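Local coordinates for protein malyl-CoA lyase/beta-methylmalyl-CoA lyase (PDB 5UGR) that belongs to the HpcH/HpaI aldolase/citrate lyase family, folds as a TIM barrel and binds a magnesium ion, at residues Lys132-Ala142 with Arg157-Tyr168; Leu143-Ile151 with Ala209-Cys217. All coordinates share one frame; numbering follows the deposited sequence.

Overall arrangement
Interactions 1 and 2 show how a TIM barrel is layered. Along the chain their segments alternate: 132-142 runs directly into 143-151, the strand of 157-168 follows, and 209-217 comes later on helix 207-220. Interaction 1 pairs two neighbouring parallel strands, 134-139 and 158-163, and carries two of the three magnesium ligands of the protein at its C-terminal end. Interaction 2 packs the short helices that connect these strands against helix 207-220. The two centres lie about 10 Å apart and the contacts touch, notably where Met161 and Phe163 meet helix 207-220. Both also reach a second subunit, so this part of the barrel wall contributes to the assembly.

Interaction 1: Lys132-Ala142 with Arg157-Tyr168; sequences KIGFEVLIETA and RLEAMSFGVADY. With MG (magnesium ion), chain B.
Adjacent parallel strands of a TIM barrel, here 134-139 and 158-163, meet through regular pairs such as Val137 with Met161 and end at a metal site where Glu140 joins Asp167. Val137 N bonds to Ala160 O at 3.0 Å, and Ser162 N returns a bond to Val137 O. The register slips once: two steps from Phe135 to Val137 span three from Leu158 to Met161, a beta bulge at Glu159 that leaves Ala160 N buried without a partner in the model. Facing the barrel interior, Ser162 OG donates to Glu136 OE2 at 2.7 Å, meeting the carboxylate from above its plane; Trp254 is a second partner of the hydroxyl.

At the N-terminal end Arg157 NH1 reaches Ile133 O at 2.8 Å, in the carbonyl plane and on a lone pair. Arg157 CD lies over one face of the Phe135 ring, 3.8 Å from its centroid, a CH-pi contact. Arg157 also forms salt bridges with Asp117 and Glu124, which probably offset the approach of Arg157 NH2 to the like-charged Lys132 NZ (3.5 Å).

At the other end CG of Glu140 sits between its backbone N and carbonyl carbon (chi1 62°), and the chain extends from there to the metal. Glu140 OE1 and Asp167 OD2 each bind magnesium at 2.0 Å, their carboxylates nearly coplanar and side by side; Asp45 and three waters complete the six ligands. Glu140 OE2 also accepts from Lys106 N, while Asp167 OD1 pairs with Arg301 of the second subunit, which probably helps to fix the aspartate.

On the outer face, Val137 CG1 rests against Leu158 CD1 at 3.7 Å. There Phe135 and Val137 pack beneath helix 110-127, Met161 and Phe163 beneath helix 207-220, and strand 101-104 bonds to the other edge of 134-139.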
loop_
_atom_site.group_PDB
_atom_site.type_symbol
_atom_site.label_atom_id
_atom_site.label_comp_id
_atom_site.label_asym_id
_atom_site.label_seq_id
_atom_site.Cartn_x
_atom_site.Cartn_y
_atom_site.Cartn_z
ATOM N N LYS A 132 -20.039 -6.262 -24.514
ATOM C CA LYS A 132 -19.656 -6.208 -23.088
ATOM C C LYS A 132 -20.181 -4.899 -22.501
ATOM O O LYS A 132 -19.896 -3.796 -23.006
ATOM C CB LYS A 132 -18.125 -6.325 -22.929
ATOM C CG LYS A 132 -17.479 -7.730 -23.272
ATOM C CD LYS A 132 -16.069 -7.925 -22.645
ATOM C CE LYS A 132 -15.788 -9.245 -21.844
ATOM N NZ LYS A 132 -15.854 -9.303 -20.273
ATOM N N ILE A 133 -20.886 -5.009 -21.392
ATOM C CA ILE A 133 -21.407 -3.817 -20.685
ATOM C C ILE A 133 -20.246 -2.986 -20.120
ATOM O O ILE A 133 -19.256 -3.529 -19.606
ATOM C CB ILE A 133 -22.363 -4.275 -19.565
ATOM C CG1 ILE A 133 -23.730 -4.625 -20.172
ATOM C CG2 ILE A 133 -22.473 -3.283 -18.399
ATOM C CD1 ILE A 133 -24.603 -5.423 -19.209
ATOM N N GLY A 134 -20.387 -1.665 -20.198
ATOM C CA GLY A 134 -19.449 -0.744 -19.549
ATOM C C GLY A 134 -20.031 -0.235 -18.249
ATOM O O GLY A 134 -21.232 -0.244 -18.063
ATOM N N PHE A 135 -19.166 0.336 -17.421
ATOM C CA PHE A 135 -19.569 0.911 -16.154
ATOM C C PHE A 135 -19.353 2.435 -16.114
ATOM O O PHE A 135 -18.311 2.988 -16.591
ATOM C CB PHE A 135 -18.821 0.318 -14.973
ATOM C CG PHE A 135 -19.084 -1.142 -14.673
ATOM C CD1 PHE A 135 -20.241 -1.807 -15.086
ATOM C CD2 PHE A 135 -18.229 -1.827 -13.855
ATOM C CE1 PHE A 135 -20.482 -3.110 -14.709
ATOM C CE2 PHE A 135 -18.488 -3.137 -13.465
ATOM C CZ PHE A 135 -19.630 -3.790 -13.917
ATOM N N GLU A 136 -20.276 3.101 -15.447
ATOM C CA GLU A 136 -20.095 4.474 -14.982
ATOM C C GLU A 136 -20.258 4.385 -13.455
ATOM O O GLU A 136 -21.078 3.637 -12.945
ATOM C CB GLU A 136 -21.158 5.417 -15.559
ATOM C CG GLU A 136 -21.067 6.868 -15.106
ATOM C CD GLU A 136 -22.169 7.723 -15.812
ATOM O OE1 GLU A 136 -22.232 7.640 -17.077
ATOM O OE2 GLU A 136 -22.951 8.410 -15.068
ATOM N N VAL A 137 -19.448 5.157 -12.724
ATOM C CA VAL A 137 -19.574 5.240 -11.271
ATOM C C VAL A 137 -19.992 6.613 -10.849
ATOM O O VAL A 137 -19.534 7.612 -11.380
ATOM C CB VAL A 137 -18.290 4.802 -10.564
ATOM C CG1 VAL A 137 -17.990 3.337 -10.775
ATOM C CG2 VAL A 137 -17.188 5.675 -10.865
ATOM N N LEU A 138 -20.867 6.657 -9.868
ATOM C CA LEU A 138 -21.230 7.899 -9.201
ATOM C C LEU A 138 -20.331 8.133 -7.998
ATOM O O LEU A 138 -20.240 7.254 -7.093
ATOM C CB LEU A 138 -22.690 7.844 -8.756
ATOM C CG LEU A 138 -23.653 8.651 -9.593
ATOM C CD1 LEU A 138 -25.058 8.096 -9.532
ATOM C CD2 LEU A 138 -23.611 10.106 -9.217
ATOM N N ILE A 139 -19.647 9.280 -8.012
ATOM C CA ILE A 139 -18.883 9.776 -6.857
ATOM C C ILE A 139 -19.808 10.813 -6.232
ATOM O O ILE A 139 -19.969 11.951 -6.746
ATOM C CB ILE A 139 -17.527 10.334 -7.301
ATOM C CG1 ILE A 139 -16.716 9.300 -8.074
ATOM C CG2 ILE A 139 -16.767 10.859 -6.077
ATOM C CD1 ILE A 139 -16.333 8.086 -7.324
ATOM N N GLU A 140 -20.485 10.386 -5.164
ATOM C CA GLU A 140 -21.606 11.155 -4.592
ATOM C C GLU A 140 -21.595 11.068 -3.070
ATOM O O GLU A 140 -22.602 11.351 -2.438
ATOM C CB GLU A 140 -22.944 10.696 -5.160
ATOM C CG GLU A 140 -23.310 9.245 -4.854
ATOM C CD GLU A 140 -24.689 8.832 -5.356
ATOM O OE1 GLU A 140 -25.628 9.591 -5.030
ATOM O OE2 GLU A 140 -24.787 7.785 -6.013
ATOM N N THR A 141 -20.435 10.677 -2.515
ATOM C CA THR A 141 -20.278 10.607 -1.078
ATOM C C THR A 141 -18.855 11.052 -0.760
ATOM O O THR A 141 -17.947 11.002 -1.638
ATOM C CB THR A 141 -20.451 9.166 -0.529
ATOM O OG1 THR A 141 -19.432 8.314 -1.080
ATOM C CG2 THR A 141 -21.824 8.600 -0.817
ATOM N N ALA A 142 -18.632 11.488 0.478
ATOM C CA ALA A 142 -17.261 11.787 0.916
ATOM C C ALA A 142 -16.360 10.589 0.879
ATOM O O ALA A 142 -15.190 10.703 0.519
ATOM C CB ALA A 142 -17.308 12.377 2.307
ATOM N N ARG A 157 -13.999 -2.478 -17.310
ATOM C CA ARG A 157 -15.264 -1.944 -17.799
ATOM C C ARG A 157 -15.487 -0.504 -17.545
ATOM O O ARG A 157 -16.398 0.083 -18.121
ATOM C CB ARG A 157 -16.462 -2.699 -17.235
ATOM C CG ARG A 157 -16.502 -4.196 -17.474
ATOM C CD ARG A 157 -17.737 -4.813 -16.839
ATOM N NE ARG A 157 -17.790 -6.239 -16.979
ATOM C CZ ARG A 157 -18.361 -6.907 -17.982
ATOM N NH1 ARG A 157 -18.996 -6.276 -18.962
ATOM N NH2 ARG A 157 -18.308 -8.233 -17.964
ATOM N N LEU A 158 -14.723 0.087 -16.608
ATOM C CA LEU A 158 -15.010 1.436 -16.188
ATOM C C LEU A 158 -14.681 2.431 -17.290
ATOM O O LEU A 158 -13.584 2.418 -17.865
ATOM C CB LEU A 158 -14.229 1.773 -14.901
ATOM C CG LEU A 158 -14.579 3.091 -14.217
ATOM C CD1 LEU A 158 -16.049 3.154 -13.863
ATOM C CD2 LEU A 158 -13.733 3.228 -12.936
ATOM N N GLU A 159 -15.655 3.282 -17.587
ATOM C CA GLU A 159 -15.571 4.300 -18.620
ATOM C C GLU A 159 -15.713 5.743 -18.186
ATOM O O GLU A 159 -15.234 6.634 -18.908
ATOM C CB GLU A 159 -16.639 4.097 -19.709
ATOM C CG GLU A 159 -16.643 2.729 -20.342
ATOM C CD GLU A 159 -17.691 2.603 -21.460
ATOM O OE1 GLU A 159 -18.055 1.431 -21.762
ATOM O OE2 GLU A 159 -18.125 3.663 -21.992
ATOM N N ALA A 160 -16.336 6.006 -17.040
ATOM C CA ALA A 160 -16.804 7.371 -16.732
ATOM C C ALA A 160 -17.114 7.471 -15.249
ATOM O O ALA A 160 -17.462 6.467 -14.614
ATOM C CB ALA A 160 -18.062 7.667 -17.531
ATOM N N MET A 161 -17.011 8.696 -14.727
ATOM C CA MET A 161 -17.442 9.002 -13.362
ATOM C C MET A 161 -18.347 10.226 -13.428
ATOM O O MET A 161 -18.014 11.197 -14.137
ATOM C CB MET A 161 -16.255 9.307 -12.421
ATOM C CG MET A 161 -15.051 8.395 -12.541
ATOM S SD MET A 161 -13.708 8.742 -11.354
ATOM C CE MET A 161 -13.836 7.166 -10.555
ATOM N N SER A 162 -19.468 10.152 -12.681
ATOM C CA SER A 162 -20.336 11.301 -12.527
ATOM C C SER A 162 -20.204 11.871 -11.116
ATOM O O SER A 162 -20.197 11.099 -10.160
ATOM C CB SER A 162 -21.800 10.936 -12.744
ATOM O OG SER A 162 -22.134 10.753 -14.127
ATOM N N PHE A 163 -20.136 13.225 -11.030
ATOM C CA PHE A 163 -20.124 13.934 -9.757
ATOM C C PHE A 163 -21.542 14.166 -9.311
ATOM O O PHE A 163 -22.242 15.041 -9.827
ATOM C CB PHE A 163 -19.326 15.195 -9.871
ATOM C CG PHE A 163 -19.388 16.049 -8.664
ATOM C CD1 PHE A 163 -19.102 15.509 -7.428
ATOM C CD2 PHE A 163 -19.840 17.382 -8.746
ATOM C CE1 PHE A 163 -19.215 16.307 -6.283
ATOM C CE2 PHE A 163 -19.915 18.177 -7.601
ATOM C CZ PHE A 163 -19.637 17.631 -6.390
ATOM N N GLY A 164 -21.971 13.389 -8.300
ATOM C CA GLY A 164 -23.328 13.510 -7.758
ATOM C C GLY A 164 -23.411 14.611 -6.739
ATOM O O GLY A 164 -23.357 14.364 -5.521
ATOM N N VAL A 165 -23.548 15.837 -7.215
ATOM C CA VAL A 165 -23.403 17.024 -6.362
ATOM C C VAL A 165 -24.354 17.074 -5.173
ATOM O O VAL A 165 -23.952 17.498 -4.090
ATOM C CB VAL A 165 -23.417 18.326 -7.212
ATOM C CG1 VAL A 165 -24.774 18.520 -7.879
ATOM C CG2 VAL A 165 -23.027 19.533 -6.347
ATOM N N ALA A 166 -25.613 16.702 -5.366
ATOM C CA ALA A 166 -26.561 16.845 -4.245
ATOM C C ALA A 166 -26.327 15.824 -3.148
ATOM O O ALA A 166 -26.333 16.129 -1.913
ATOM C CB ALA A 166 -27.999 16.768 -4.753
ATOM N N ASP A 167 -26.064 14.587 -3.570
ATOM C CA ASP A 167 -25.729 13.534 -2.597
ATOM C C ASP A 167 -24.365 13.751 -1.953
ATOM O O ASP A 167 -24.169 13.460 -0.752
ATOM C CB ASP A 167 -26.016 12.124 -3.116
ATOM C CG ASP A 167 -27.524 11.816 -3.128
ATOM O OD1 ASP A 167 -28.278 12.482 -2.404
ATOM O OD2 ASP A 167 -27.917 10.848 -3.795
ATOM N N TYR A 168 -23.438 14.328 -2.725
ATOM C CA TYR A 168 -22.161 14.694 -2.147
ATOM C C TYR A 168 -22.327 15.779 -1.077
ATOM O O TYR A 168 -21.731 15.693 0.016
ATOM C CB TYR A 168 -21.186 15.153 -3.231
ATOM C CG TYR A 168 -19.881 15.670 -2.734
ATOM C CD1 TYR A 168 -18.864 14.810 -2.407
ATOM C CD2 TYR A 168 -19.665 17.025 -2.595
ATOM C CE1 TYR A 168 -17.639 15.279 -1.973
ATOM C CE2 TYR A 168 -18.432 17.521 -2.136
ATOM C CZ TYR A 168 -17.431 16.640 -1.825
ATOM O OH TYR A 168 -16.201 17.085 -1.406
HETATM MG MG MG B . -27.622 9.534 -5.292
HETATM O O HOH W 1 -18.153 -10.544 -20.438
HETATM O O HOH W 2 -27.400 8.078 -6.727
HETATM O O HOH W 3 -27.488 10.989 -6.761
HETATM O O HOH W 4 -27.938 7.995 -3.863
#

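Interaction 2: Leu143-Ile151 with Ala209-Cys217; sequences LGMANVEAI and AQNRMLVAC
CG of Arg212 stands trans to its own backbone N (chi1 -169°) and the chain stays extended as far as NE, while Glu149 bends back at chi2 (85°), and so the guanidinium and carboxylate meet between neighbouring helices in the layer that surrounds the TIM barrel. The contact packs the short helices 142-146 and 148-151 against helix 207-220, with Arg212 as a knob in the hole formed by Met145, Ala146, Val148 and Glu149.

The salt bridge is side-on and bidentate. Arg212 NH2 gives a nearly straight bond (173°) to the syn lone pair of Glu149 OE1 at 2.8 Å, and Arg212 NE reaches Glu149 OE2 at 2.9 Å, so two bonds restrain rotation and hold the planes close to coplanar. Both residues were modelled in two conformations, and this pairing describes one of them. Two backbone oxygens also meet the guanidinium: Met145 O lies over the centre of one face, 3.1 Å from Arg212 CZ, without bonding to it, and Ala146 O takes only a weak hydrogen bond from Arg212 NH2. These oxygens would probably favour the positive charge. A long, weak ion pair links Arg212 NH1 to Glu149 of the second subunit.

Apolar contacts flank the salt bridge. Val148 CG1 lies alongside the arginine stem, 3.8 Å from Arg212 CG, whereas its CG2 packs on Ala216 CB at 4.0 Å and near Met213 CG. Further inward Val148 rests on Ile139 and Met161 of the barrel strands. Met145, bent at chi2 and chi3, turns its methyl CE onto Ala209 CB at 3.5 Å. A water beside the salt bridge donates to Glu149 OE2 at 2.7 Å and also to the backbone oxygen of Arg212.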
loop_
_atom_site.group_PDB
_atom_site.type_symbol
_atom_site.label_atom_id
_atom_site.label_comp_id
_atom_site.label_asym_id
_atom_site.label_seq_id
_atom_site.Cartn_x
_atom_site.Cartn_y
_atom_site.Cartn_z
ATOM N N LEU A 143 -16.877 9.421 1.171
ATOM C CA LEU A 143 -16.085 8.180 1.072
ATOM C C LEU A 143 -15.583 7.941 -0.319
ATOM O O LEU A 143 -14.377 7.637 -0.514
ATOM C CB LEU A 143 -16.868 6.946 1.572
ATOM C CG LEU A 143 -16.125 5.585 1.666
ATOM C CD1 LEU A 143 -14.946 5.625 2.620
ATOM C CD2 LEU A 143 -17.108 4.481 2.007
ATOM N N GLY A 144 -16.473 8.032 -1.307
ATOM C CA GLY A 144 -16.031 7.857 -2.675
ATOM C C GLY A 144 -15.011 8.912 -3.100
ATOM O O GLY A 144 -14.024 8.608 -3.791
ATOM N N MET A 145 -15.246 10.174 -2.700
ATOM C CA MET A 145 -14.290 11.220 -3.038
ATOM C C MET A 145 -12.922 10.942 -2.430
ATOM O O MET A 145 -11.890 11.211 -3.050
ATOM C CB MET A 145 -14.829 12.574 -2.582
ATOM C CG MET A 145 -14.016 13.742 -3.044
ATOM S SD MET A 145 -13.883 13.965 -4.847
ATOM C CE MET A 145 -15.569 14.370 -5.263
ATOM N N ALA A 146 -12.896 10.439 -1.200
ATOM C CA ALA A 146 -11.626 10.106 -0.527
ATOM C C ALA A 146 -10.839 8.950 -1.163
ATOM O O ALA A 146 -9.631 8.809 -0.940
ATOM C CB ALA A 146 -11.915 9.786 0.919
ATOM N N ASN A 147 -11.524 8.137 -2.008
ATOM C CA ASN A 147 -10.964 6.989 -2.656
ATOM C C ASN A 147 -11.039 7.085 -4.184
ATOM O O ASN A 147 -10.859 6.079 -4.876
ATOM C CB ASN A 147 -11.641 5.709 -2.148
ATOM C CG ASN A 147 -11.318 5.464 -0.700
ATOM O OD1 ASN A 147 -10.186 5.104 -0.383
ATOM N ND2 ASN A 147 -12.251 5.658 0.152
ATOM N N VAL A 148 -11.239 8.303 -4.718
ATOM C CA VAL A 148 -11.595 8.402 -6.132
ATOM C C VAL A 148 -10.500 7.937 -7.073
ATOM O O VAL A 148 -10.787 7.339 -8.121
ATOM C CB VAL A 148 -12.089 9.828 -6.467
ATOM C CG1 VAL A 148 -11.031 10.900 -6.313
ATOM C CG2 VAL A 148 -12.795 9.879 -7.815
ATOM N N GLU A 149 -9.236 8.172 -6.712
ATOM C CA GLU A 149 -8.144 7.777 -7.568
ATOM C C GLU A 149 -8.045 6.262 -7.674
ATOM O O GLU A 149 -7.815 5.712 -8.754
ATOM C CB GLU A 149 -6.821 8.359 -7.060
ATOM C CG GLU A 149 -6.791 9.874 -7.002
ATOM C CD GLU A 149 -7.358 10.504 -5.730
ATOM O OE1 GLU A 149 -7.816 9.799 -4.687
ATOM O OE2 GLU A 149 -7.340 11.780 -5.809
ATOM N N ALA A 150 -8.218 5.571 -6.544
ATOM C CA ALA A 150 -8.271 4.123 -6.538
ATOM C C ALA A 150 -9.474 3.551 -7.261
ATOM O O ALA A 150 -9.361 2.532 -7.991
ATOM C CB ALA A 150 -8.204 3.583 -5.082
ATOM N N ILE A 151 -10.602 4.205 -7.112
ATOM C CA ILE A 151 -11.802 3.734 -7.847
ATOM C C ILE A 151 -11.571 3.816 -9.345
ATOM O O ILE A 151 -12.054 2.984 -10.110
ATOM C CB ILE A 151 -13.051 4.547 -7.391
ATOM C CG1 ILE A 151 -13.409 4.207 -5.925
ATOM C CG2 ILE A 151 -14.238 4.308 -8.310
ATOM C CD1 ILE A 151 -14.315 5.224 -5.255
ATOM N N ALA A 209 -14.115 19.137 -5.244
ATOM C CA ALA A 209 -14.702 17.887 -5.675
ATOM C C ALA A 209 -14.568 17.651 -7.170
ATOM O O ALA A 209 -14.148 16.574 -7.628
ATOM C CB ALA A 209 -16.168 17.833 -5.271
ATOM N N GLN A 210 -14.946 18.676 -7.942
ATOM C CA GLN A 210 -14.881 18.544 -9.412
ATOM C C GLN A 210 -13.464 18.341 -9.935
ATOM O O GLN A 210 -13.222 17.502 -10.775
ATOM C CB GLN A 210 -15.520 19.770 -10.076
ATOM C CG GLN A 210 -17.061 19.742 -9.957
ATOM C CD GLN A 210 -17.696 20.941 -10.624
ATOM O OE1 GLN A 210 -17.151 22.030 -10.623
ATOM N NE2 GLN A 210 -18.861 20.747 -11.198
ATOM N N ASN A 211 -12.515 19.106 -9.387
ATOM C CA ASN A 211 -11.149 18.993 -9.836
ATOM C C ASN A 211 -10.567 17.649 -9.422
ATOM O O ASN A 211 -9.831 17.026 -10.180
ATOM C CB ASN A 211 -10.267 20.118 -9.326
ATOM C CG ASN A 211 -10.368 21.417 -10.171
ATOM O OD1 ASN A 211 -9.583 21.638 -11.106
ATOM N ND2 ASN A 211 -11.338 22.254 -9.852
ATOM N N ARG A 212 -10.821 17.201 -8.198
ATOM C CA ARG A 212 -10.246 15.905 -7.796
ATOM C C ARG A 212 -10.786 14.782 -8.629
ATOM O O ARG A 212 -10.011 13.907 -9.056
ATOM C CB ARG A 212 -10.446 15.638 -6.314
ATOM C CG ARG A 212 -9.623 14.431 -5.841
ATOM C CD ARG A 212 -9.706 14.290 -4.326
ATOM N NE ARG A 212 -9.102 13.031 -3.938
ATOM C CZ ARG A 212 -9.091 12.558 -2.717
ATOM N NH1 ARG A 212 -9.677 13.239 -1.712
ATOM N NH2 ARG A 212 -8.596 11.342 -2.532
ATOM N N MET A 213 -12.093 14.791 -8.868
ATOM C CA MET A 213 -12.646 13.747 -9.739
ATOM C C MET A 213 -12.149 13.832 -11.168
ATOM O O MET A 213 -11.819 12.790 -11.764
ATOM C CB MET A 213 -14.184 13.778 -9.710
ATOM C CG MET A 213 -14.835 12.524 -10.274
ATOM S SD MET A 213 -16.590 12.654 -10.603
ATOM C CE MET A 213 -16.503 13.483 -12.185
ATOM N N LEU A 214 -12.039 15.053 -11.678
ATOM C CA LEU A 214 -11.471 15.279 -13.010
ATOM C C LEU A 214 -10.075 14.674 -13.148
ATOM O O LEU A 214 -9.767 13.987 -14.131
ATOM C CB LEU A 214 -11.428 16.762 -13.305
ATOM C CG LEU A 214 -10.677 17.198 -14.588
ATOM C CD1 LEU A 214 -11.567 17.083 -15.767
ATOM C CD2 LEU A 214 -10.069 18.538 -14.426
ATOM N N VAL A 215 -9.204 14.964 -12.183
ATOM C CA VAL A 215 -7.828 14.467 -12.233
ATOM C C VAL A 215 -7.829 12.929 -12.230
ATOM O O VAL A 215 -7.092 12.296 -13.031
ATOM C CB VAL A 215 -6.957 15.087 -11.123
ATOM C CG1 VAL A 215 -5.634 14.288 -10.940
ATOM C CG2 VAL A 215 -6.720 16.548 -11.428
ATOM N N ALA A 216 -8.671 12.313 -11.409
ATOM C CA ALA A 216 -8.715 10.858 -11.392
ATOM C C ALA A 216 -9.127 10.341 -12.774
ATOM O O ALA A 216 -8.587 9.346 -13.288
ATOM C CB ALA A 216 -9.685 10.377 -10.321
ATOM N N CYS A 217 -10.185 10.918 -13.329
ATOM C CA CYS A 217 -10.641 10.494 -14.658
ATOM C C CYS A 217 -9.608 10.659 -15.739
ATOM O O CYS A 217 -9.359 9.746 -16.539
ATOM C CB CYS A 217 -11.900 11.309 -15.049
ATOM S SG CYS A 217 -13.403 10.804 -14.155
HETATM O O HOH W 5 -7.341 13.324 -8.072
#